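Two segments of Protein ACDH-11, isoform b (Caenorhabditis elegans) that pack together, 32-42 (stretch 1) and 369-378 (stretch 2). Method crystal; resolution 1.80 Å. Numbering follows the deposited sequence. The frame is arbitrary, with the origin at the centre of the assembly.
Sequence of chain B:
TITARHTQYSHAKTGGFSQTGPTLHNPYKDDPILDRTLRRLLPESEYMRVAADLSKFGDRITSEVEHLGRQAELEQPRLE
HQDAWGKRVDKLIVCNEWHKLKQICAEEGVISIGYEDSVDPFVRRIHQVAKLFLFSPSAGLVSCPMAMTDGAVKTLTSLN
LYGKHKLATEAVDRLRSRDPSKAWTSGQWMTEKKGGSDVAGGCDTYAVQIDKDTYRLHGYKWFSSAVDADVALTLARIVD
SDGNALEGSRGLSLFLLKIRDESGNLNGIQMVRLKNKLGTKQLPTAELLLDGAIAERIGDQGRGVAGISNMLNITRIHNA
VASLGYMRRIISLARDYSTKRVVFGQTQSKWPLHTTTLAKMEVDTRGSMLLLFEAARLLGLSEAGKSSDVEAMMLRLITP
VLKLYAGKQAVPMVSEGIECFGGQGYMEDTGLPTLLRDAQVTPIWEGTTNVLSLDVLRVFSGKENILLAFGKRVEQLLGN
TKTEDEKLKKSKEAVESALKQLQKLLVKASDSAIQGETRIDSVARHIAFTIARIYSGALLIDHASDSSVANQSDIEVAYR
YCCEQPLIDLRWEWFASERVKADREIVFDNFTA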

ATOM      1  N   PRO B  32      20.228 -11.799 -33.007  1.00 47.84           N
ATOM      2  CA  PRO B  32      20.990 -11.524 -34.223  1.00 50.63           C
ATOM      3  C   PRO B  32      22.324 -12.223 -34.337  1.00 49.58           C
ATOM      4  O   PRO B  32      22.648 -12.684 -35.412  1.00 54.80           O
ATOM      5  CB  PRO B  32      21.200 -10.021 -34.133  1.00 49.53           C
ATOM      6  CG  PRO B  32      19.956  -9.520 -33.490  1.00 48.87           C
ATOM      7  CD  PRO B  32      19.683 -10.552 -32.438  1.00 46.65           C
ATOM      8  N   ILE B  33      23.118 -12.290 -33.277  1.00 48.71           N
ATOM      9  CA  ILE B  33      24.462 -12.828 -33.393  1.00 51.59           C
ATOM     10  C   ILE B  33      24.924 -13.911 -32.444  1.00 51.96           C
ATOM     11  O   ILE B  33      25.982 -14.466 -32.668  1.00 50.80           O
ATOM     12  CB  ILE B  33      25.570 -11.773 -33.253  1.00 56.81           C
ATOM     13  CG1 ILE B  33      25.527 -11.088 -31.923  1.00 54.15           C
ATOM     14  CG2 ILE B  33      25.616 -10.788 -34.418  1.00 61.58           C
ATOM     15  CD1 ILE B  33      26.862 -10.436 -31.657  1.00 58.08           C
ATOM     16  N   LEU B  34      24.172 -14.209 -31.390  1.00 49.69           N
ATOM     17  CA  LEU B  34      24.557 -15.248 -30.440  1.00 49.16           C
ATOM     18  C   LEU B  34      24.890 -16.618 -31.032  1.00 51.29           C
ATOM     19  O   LEU B  34      25.927 -17.192 -30.714  1.00 50.70           O
ATOM     20  CB  LEU B  34      23.434 -15.432 -29.405  1.00 48.00           C
ATOM     21  CG  LEU B  34      23.804 -16.374 -28.283  1.00 48.93           C
ATOM     22  CD1 LEU B  34      25.141 -15.997 -27.669  1.00 49.16           C
ATOM     23  CD2 LEU B  34      22.657 -16.298 -27.297  1.00 47.86           C
ATOM     24  N   ASP B  35      23.980 -17.164 -31.829  1.00 51.22           N
ATOM     25  CA  ASP B  35      24.204 -18.474 -32.396  1.00 53.75           C
ATOM     26  C   ASP B  35      25.414 -18.444 -33.369  1.00 57.31           C
ATOM     27  O   ASP B  35      26.244 -19.355 -33.336  1.00 61.56           O
ATOM     28  CB  ASP B  35      22.941 -18.964 -33.111  1.00 55.10           C
ATOM     29  CG  ASP B  35      23.101 -20.379 -33.749  1.00 57.33           C
ATOM     30  OD1 ASP B  35      23.126 -21.395 -33.000  1.00 58.46           O
ATOM     31  OD2 ASP B  35      23.166 -20.461 -34.994  1.00 59.24           O
ATOM     32  N   ARG B  36      25.503 -17.437 -34.252  1.00 56.89           N
ATOM     33  CA  ARG B  36      26.656 -17.310 -35.170  1.00 58.75           C
ATOM     34  C   ARG B  36      27.974 -17.260 -34.399  1.00 57.27           C
ATOM     35  O   ARG B  36      28.931 -17.868 -34.816  1.00 59.28           O
ATOM     36  CB  ARG B  36      26.526 -16.113 -36.124  1.00 61.25           C
ATOM     37  CG  ARG B  36      25.485 -16.298 -37.221  1.00 62.70           C
ATOM     38  CD  ARG B  36      25.701 -15.419 -38.439  1.00 65.33           C
ATOM     39  NE  ARG B  36      25.739 -13.960 -38.225  1.00 62.02           N
ATOM     40  CZ  ARG B  36      24.688 -13.187 -37.941  1.00 61.50           C
ATOM     41  NH1 ARG B  36      23.469 -13.701 -37.802  1.00 59.51           N
ATOM     42  NH2 ARG B  36      24.854 -11.870 -37.787  1.00 57.06           N
ATOM     43  N   THR B  37      27.989 -16.578 -33.256  1.00 56.85           N
ATOM     44  CA  THR B  37      29.173 -16.391 -32.428  1.00 54.09           C
ATOM     45  C   THR B  37      29.583 -17.681 -31.758  1.00 57.48           C
ATOM     46  O   THR B  37      30.778 -18.013 -31.743  1.00 55.83           O
ATOM     47  CB  THR B  37      28.901 -15.345 -31.350  1.00 54.91           C
ATOM     48  OG1 THR B  37      28.507 -14.140 -31.986  1.00 53.01           O
ATOM     49  CG2 THR B  37      30.128 -15.110 -30.471  1.00 54.02           C
ATOM     50  N   LEU B  38      28.607 -18.440 -31.243  1.00 54.22           N
ATOM     51  CA  LEU B  38      28.893 -19.754 -30.656  1.00 55.37           C
ATOM     52  C   LEU B  38      29.433 -20.769 -31.684  1.00 58.08           C
ATOM     53  O   LEU B  38      30.338 -21.578 -31.405  1.00 58.32           O
ATOM     54  CB  LEU B  38      27.643 -20.358 -29.957  1.00 54.95           C
ATOM     55  CG  LEU B  38      27.047 -19.526 -28.819  1.00 57.53           C
ATOM     56  CD1 LEU B  38      25.839 -20.254 -28.205  1.00 56.79           C
ATOM     57  CD2 LEU B  38      28.129 -19.137 -27.817  1.00 56.17           C
ATOM     58  N   ARG B  39      28.844 -20.761 -32.867  1.00 60.63           N
ATOM     59  CA  ARG B  39      29.386 -21.557 -33.976  1.00 64.05           C
ATOM     60  C   ARG B  39      30.879 -21.317 -34.237  1.00 63.69           C
ATOM     61  O   ARG B  39      31.574 -22.230 -34.576  1.00 59.66           O
ATOM     62  CB  ARG B  39      28.653 -21.248 -35.265  1.00 69.28           C
ATOM     63  CG  ARG B  39      27.308 -21.896 -35.430  1.00 74.85           C
ATOM     64  CD  ARG B  39      26.674 -21.453 -36.738  1.00 83.37           C
ATOM     65  NE  ARG B  39      25.363 -22.065 -36.832  1.00 89.70           N
ATOM     66  CZ  ARG B  39      25.158 -23.326 -37.209  1.00 97.10           C
ATOM     67  NH1 ARG B  39      26.178 -24.108 -37.572  1.00 98.88           N
ATOM     68  NH2 ARG B  39      23.922 -23.808 -37.242  1.00 99.81           N
ATOM     69  N   ARG B  40      31.350 -20.081 -34.115  1.00 62.53           N
ATOM     70  CA  ARG B  40      32.749 -19.750 -34.360  1.00 64.97           C
ATOM     71  C   ARG B  40      33.644 -20.134 -33.234  1.00 63.06           C
ATOM     72  O   ARG B  40      34.755 -20.528 -33.454  1.00 60.87           O
ATOM     73  CB  ARG B  40      32.920 -18.249 -34.512  1.00 65.30           C
ATOM     74  CG  ARG B  40      32.219 -17.721 -35.718  1.00 69.52           C
ATOM     75  CD  ARG B  40      32.544 -16.244 -35.920  1.00 71.66           C
ATOM     76  NE  ARG B  40      33.961 -16.135 -36.274  1.00 73.95           N
ATOM     77  CZ  ARG B  40      34.895 -15.519 -35.554  1.00 73.24           C
ATOM     78  NH1 ARG B  40      34.582 -14.867 -34.402  1.00 67.11           N
ATOM     79  NH2 ARG B  40      36.150 -15.544 -36.027  1.00 72.78           N
ATOM     80  N   LEU B  41      33.179 -19.926 -32.016  1.00 62.96           N
ATOM     81  CA  LEU B  41      34.036 -20.086 -30.824  1.00 63.76           C
ATOM     82  C   LEU B  41      34.147 -21.499 -30.316  1.00 63.56           C
ATOM     83  O   LEU B  41      35.143 -21.847 -29.736  1.00 65.70           O
ATOM     84  CB  LEU B  41      33.540 -19.184 -29.687  1.00 61.78           C
ATOM     85  CG  LEU B  41      33.580 -17.695 -29.973  1.00 61.64           C
ATOM     86  CD1 LEU B  41      32.963 -16.866 -28.851  1.00 60.54           C
ATOM     87  CD2 LEU B  41      35.005 -17.252 -30.220  1.00 63.34           C
ATOM     88  N   LEU B  42      33.117 -22.308 -30.521  1.00 64.73           N
ATOM     89  CA  LEU B  42      33.066 -23.645 -29.990  1.00 64.41           C
ATOM     90  C   LEU B  42      33.375 -24.700 -31.047  1.00 67.47           C
ATOM     91  O   LEU B  42      32.969 -24.573 -32.198  1.00 67.59           O
ATOM     92  CB  LEU B  42      31.691 -23.965 -29.464  1.00 60.74           C
ATOM     93  CG  LEU B  42      31.166 -23.077 -28.331  1.00 58.44           C
ATOM     94  CD1 LEU B  42      29.706 -23.438 -28.064  1.00 54.23           C
ATOM     95  CD2 LEU B  42      31.974 -23.238 -27.046  1.00 58.56           C
TER
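Stretch 2 (369-378) MLLLFEAARL

Stretch 2 is helical from M369 to L378, part of a longer helix that begins before it and runs on after it. Its phi/psi values stay close to -60/-40, and an unbroken i to i+4 ladder runs from F373 N to M369 O (3.1 Å) through L378 N to E374 O (2.9 Å). It lies on the shorter helix 34-41 with the two N-to-C directions 34° apart, so the two helices run roughly the same way; the signed crossing angle is -34° and the axes approach to 11.4 Å. The register follows this direction: CA of L34 is 8.4 Å from CA of M369, CA of T37 is 7.8 Å from CA of L370, and CA of L41 is 8.0 Å from CA of R377.

The contact is organised around F373, which gives up 77 Å² to stretch 1, the most of any residue here. Its CA-to-CB bond points toward helix 34-41, and with chi1 at -82° (m) and chi2 at -78° the ring enters the hole formed by L34, T37, L38 and L41. L34, whose CA-to-CB bond points sideways, adopts chi1 t and chi2 p, which brings CD1 to 3.7 Å from F373 CZ. L38 also starts sideways; its m, t conformation places CD2 4.1 Å from F373 CE1. L41, likewise m, t but with its CA-to-CB bond pointing toward stretch 2, sets CD1 3.9 Å from F373 CB. All these groups approach the ring obliquely.

At the N-terminal end, I33 occupies the N-cap position, and its CA-to-CB bond points toward stretch 2. Chi1 p and chi2 t extend CD1 to 3.7 Å from M369 CG and 3.9 Å from L370 CD2. L370 leaves its backbone sideways, but with chi1 m and chi2 t its CD2 also comes within 3.7 Å of T37 OG1. That hydroxyl is not left unsatisfied against an apolar neighbour: at chi1 -57° (m), T37 OG1 donates to I33 O at 2.6 Å, while T37 CG2 lies 4.2 Å from F373 CB.

At the other end, R377 uses its aliphatic portion for packing, CD lying 4.4 Å from L41 CD2. Its chi1 t, chi2 t, chi3 p conformation carries the guanidinium back to E374 in its own helix, where NE donates to OE1 at 3.0 Å and NH2 to OE2 at 3.1 Å, both hydrogen bonds being part of the R377-E374 salt bridge. No hydrogen bond crosses between the stretches; the 376 Å² buried in total is essentially a side-chain packing surface.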

ATOM      1  N   MET B 369      28.803  -7.189 -27.252  1.00 38.57           N
ATOM      2  CA  MET B 369      28.518  -8.578 -27.196  1.00 40.53           C
ATOM      3  C   MET B 369      29.773  -9.408 -27.528  1.00 40.70           C
ATOM      4  O   MET B 369      30.064 -10.388 -26.844  1.00 40.34           O
ATOM      5  CB  MET B 369      27.453  -8.831 -28.228  1.00 44.07           C
ATOM      6  CG  MET B 369      26.711 -10.050 -27.995  1.00 54.43           C
ATOM      7  SD  MET B 369      25.431  -9.578 -26.779  1.00 62.35           S
ATOM      8  CE  MET B 369      25.255 -11.348 -26.766  1.00 53.33           C
ATOM      9  N   LEU B 370      30.500  -9.044 -28.583  1.00 42.98           N
ATOM     10  CA  LEU B 370      31.698  -9.823 -28.991  1.00 41.91           C
ATOM     11  C   LEU B 370      32.757  -9.640 -27.919  1.00 41.73           C
ATOM     12  O   LEU B 370      33.494 -10.541 -27.654  1.00 42.39           O
ATOM     13  CB  LEU B 370      32.151  -9.413 -30.374  1.00 46.71           C
ATOM     14  CG  LEU B 370      31.229  -9.846 -31.504  1.00 47.14           C
ATOM     15  CD1 LEU B 370      31.991  -9.800 -32.787  1.00 52.28           C
ATOM     16  CD2 LEU B 370      30.656 -11.259 -31.301  1.00 48.69           C
ATOM     17  N   LEU B 371      32.833  -8.462 -27.299  1.00 39.84           N
ATOM     18  CA  LEU B 371      33.772  -8.214 -26.223  1.00 40.20           C
ATOM     19  C   LEU B 371      33.426  -9.132 -25.058  1.00 39.64           C
ATOM     20  O   LEU B 371      34.324  -9.653 -24.422  1.00 41.03           O
ATOM     21  CB  LEU B 371      33.786  -6.739 -25.820  1.00 40.50           C
ATOM     22  CG  LEU B 371      34.908  -6.135 -24.951  1.00 41.97           C
ATOM     23  CD1 LEU B 371      36.214  -6.121 -25.704  1.00 43.83           C
ATOM     24  CD2 LEU B 371      34.589  -4.707 -24.474  1.00 40.95           C
ATOM     25  N   LEU B 372      32.128  -9.281 -24.755  1.00 40.63           N
ATOM     26  CA  LEU B 372      31.682 -10.158 -23.692  1.00 38.67           C
ATOM     27  C   LEU B 372      32.120 -11.583 -23.907  1.00 40.34           C
ATOM     28  O   LEU B 372      32.567 -12.258 -22.959  1.00 41.79           O
ATOM     29  CB  LEU B 372      30.174 -10.149 -23.606  1.00 38.95           C
ATOM     30  CG  LEU B 372      29.538 -11.203 -22.698  1.00 37.88           C
ATOM     31  CD1 LEU B 372      29.961 -11.033 -21.240  1.00 36.24           C
ATOM     32  CD2 LEU B 372      28.016 -11.150 -22.840  1.00 37.64           C
ATOM     33  N   PHE B 373      31.949 -12.075 -25.128  1.00 40.09           N
ATOM     34  CA  PHE B 373      32.335 -13.458 -25.429  1.00 43.38           C
ATOM     35  C   PHE B 373      33.856 -13.652 -25.515  1.00 45.09           C
ATOM     36  O   PHE B 373      34.337 -14.694 -25.152  1.00 47.01           O
ATOM     37  CB  PHE B 373      31.544 -14.006 -26.636  1.00 45.19           C
ATOM     38  CG  PHE B 373      30.206 -14.476 -26.220  1.00 45.23           C
ATOM     39  CD1 PHE B 373      30.074 -15.707 -25.582  1.00 46.70           C
ATOM     40  CD2 PHE B 373      29.101 -13.652 -26.315  1.00 48.17           C
ATOM     41  CE1 PHE B 373      28.842 -16.121 -25.061  1.00 46.47           C
ATOM     42  CE2 PHE B 373      27.868 -14.052 -25.781  1.00 46.34           C
ATOM     43  CZ  PHE B 373      27.744 -15.292 -25.169  1.00 46.88           C
ATOM     44  N   GLU B 374      34.600 -12.612 -25.887  1.00 45.80           N
ATOM     45  CA  GLU B 374      36.067 -12.635 -25.774  1.00 45.35           C
ATOM     46  C   GLU B 374      36.471 -12.723 -24.290  1.00 43.71           C
ATOM     47  O   GLU B 374      37.358 -13.468 -23.932  1.00 44.05           O
ATOM     48  CB  GLU B 374      36.672 -11.372 -26.398  1.00 46.96           C
ATOM     49  CG  GLU B 374      38.173 -11.169 -26.126  1.00 47.82           C
ATOM     50  CD  GLU B 374      39.064 -12.014 -26.995  1.00 52.14           C
ATOM     51  OE1 GLU B 374      38.543 -12.914 -27.682  1.00 53.53           O
ATOM     52  OE2 GLU B 374      40.295 -11.798 -26.965  1.00 50.79           O
ATOM     53  N   ALA B 375      35.772 -12.003 -23.412  1.00 42.25           N
ATOM     54  CA  ALA B 375      36.016 -12.183 -21.944  1.00 42.66           C
ATOM     55  C   ALA B 375      35.702 -13.636 -21.439  1.00 42.82           C
ATOM     56  O   ALA B 375      36.458 -14.194 -20.674  1.00 45.62           O
ATOM     57  CB  ALA B 375      35.255 -11.125 -21.162  1.00 40.50           C
ATOM     58  N   ALA B 376      34.586 -14.215 -21.868  1.00 42.49           N
ATOM     59  CA  ALA B 376      34.186 -15.580 -21.527  1.00 43.00           C
ATOM     60  C   ALA B 376      35.221 -16.590 -22.021  1.00 44.08           C
ATOM     61  O   ALA B 376      35.596 -17.492 -21.290  1.00 45.65           O
ATOM     62  CB  ALA B 376      32.846 -15.909 -22.159  1.00 41.47           C
ATOM     63  N   ARG B 377      35.640 -16.420 -23.270  1.00 47.78           N
ATOM     64  CA  ARG B 377      36.749 -17.226 -23.878  1.00 47.89           C
ATOM     65  C   ARG B 377      37.997 -17.150 -23.049  1.00 48.15           C
ATOM     66  O   ARG B 377      38.573 -18.193 -22.692  1.00 50.42           O
ATOM     67  CB  ARG B 377      37.055 -16.747 -25.289  1.00 52.25           C
ATOM     68  CG  ARG B 377      38.027 -17.580 -26.057  1.00 54.74           C
ATOM     69  CD  ARG B 377      38.374 -16.993 -27.425  1.00 55.80           C
ATOM     70  NE  ARG B 377      39.238 -15.814 -27.326  1.00 55.99           N
ATOM     71  CZ  ARG B 377      40.548 -15.836 -27.296  1.00 58.06           C
ATOM     72  NH1 ARG B 377      41.187 -16.998 -27.365  1.00 59.96           N
ATOM     73  NH2 ARG B 377      41.230 -14.722 -27.176  1.00 57.64           N
ATOM     74  N   LEU B 378      38.433 -15.941 -22.743  1.00 46.32           N
ATOM     75  CA  LEU B 378      39.675 -15.703 -21.975  1.00 49.11           C
ATOM     76  C   LEU B 378      39.568 -16.228 -20.536  1.00 47.52           C
ATOM     77  O   LEU B 378      40.558 -16.722 -19.981  1.00 48.28           O
ATOM     78  CB  LEU B 378      40.042 -14.208 -21.908  1.00 48.21           C
ATOM     79  CG  LEU B 378      40.453 -13.586 -23.251  1.00 50.44           C
ATOM     80  CD1 LEU B 378      40.400 -12.062 -23.129  1.00 50.99           C
ATOM     81  CD2 LEU B 378      41.802 -14.072 -23.675  1.00 55.10           C
TER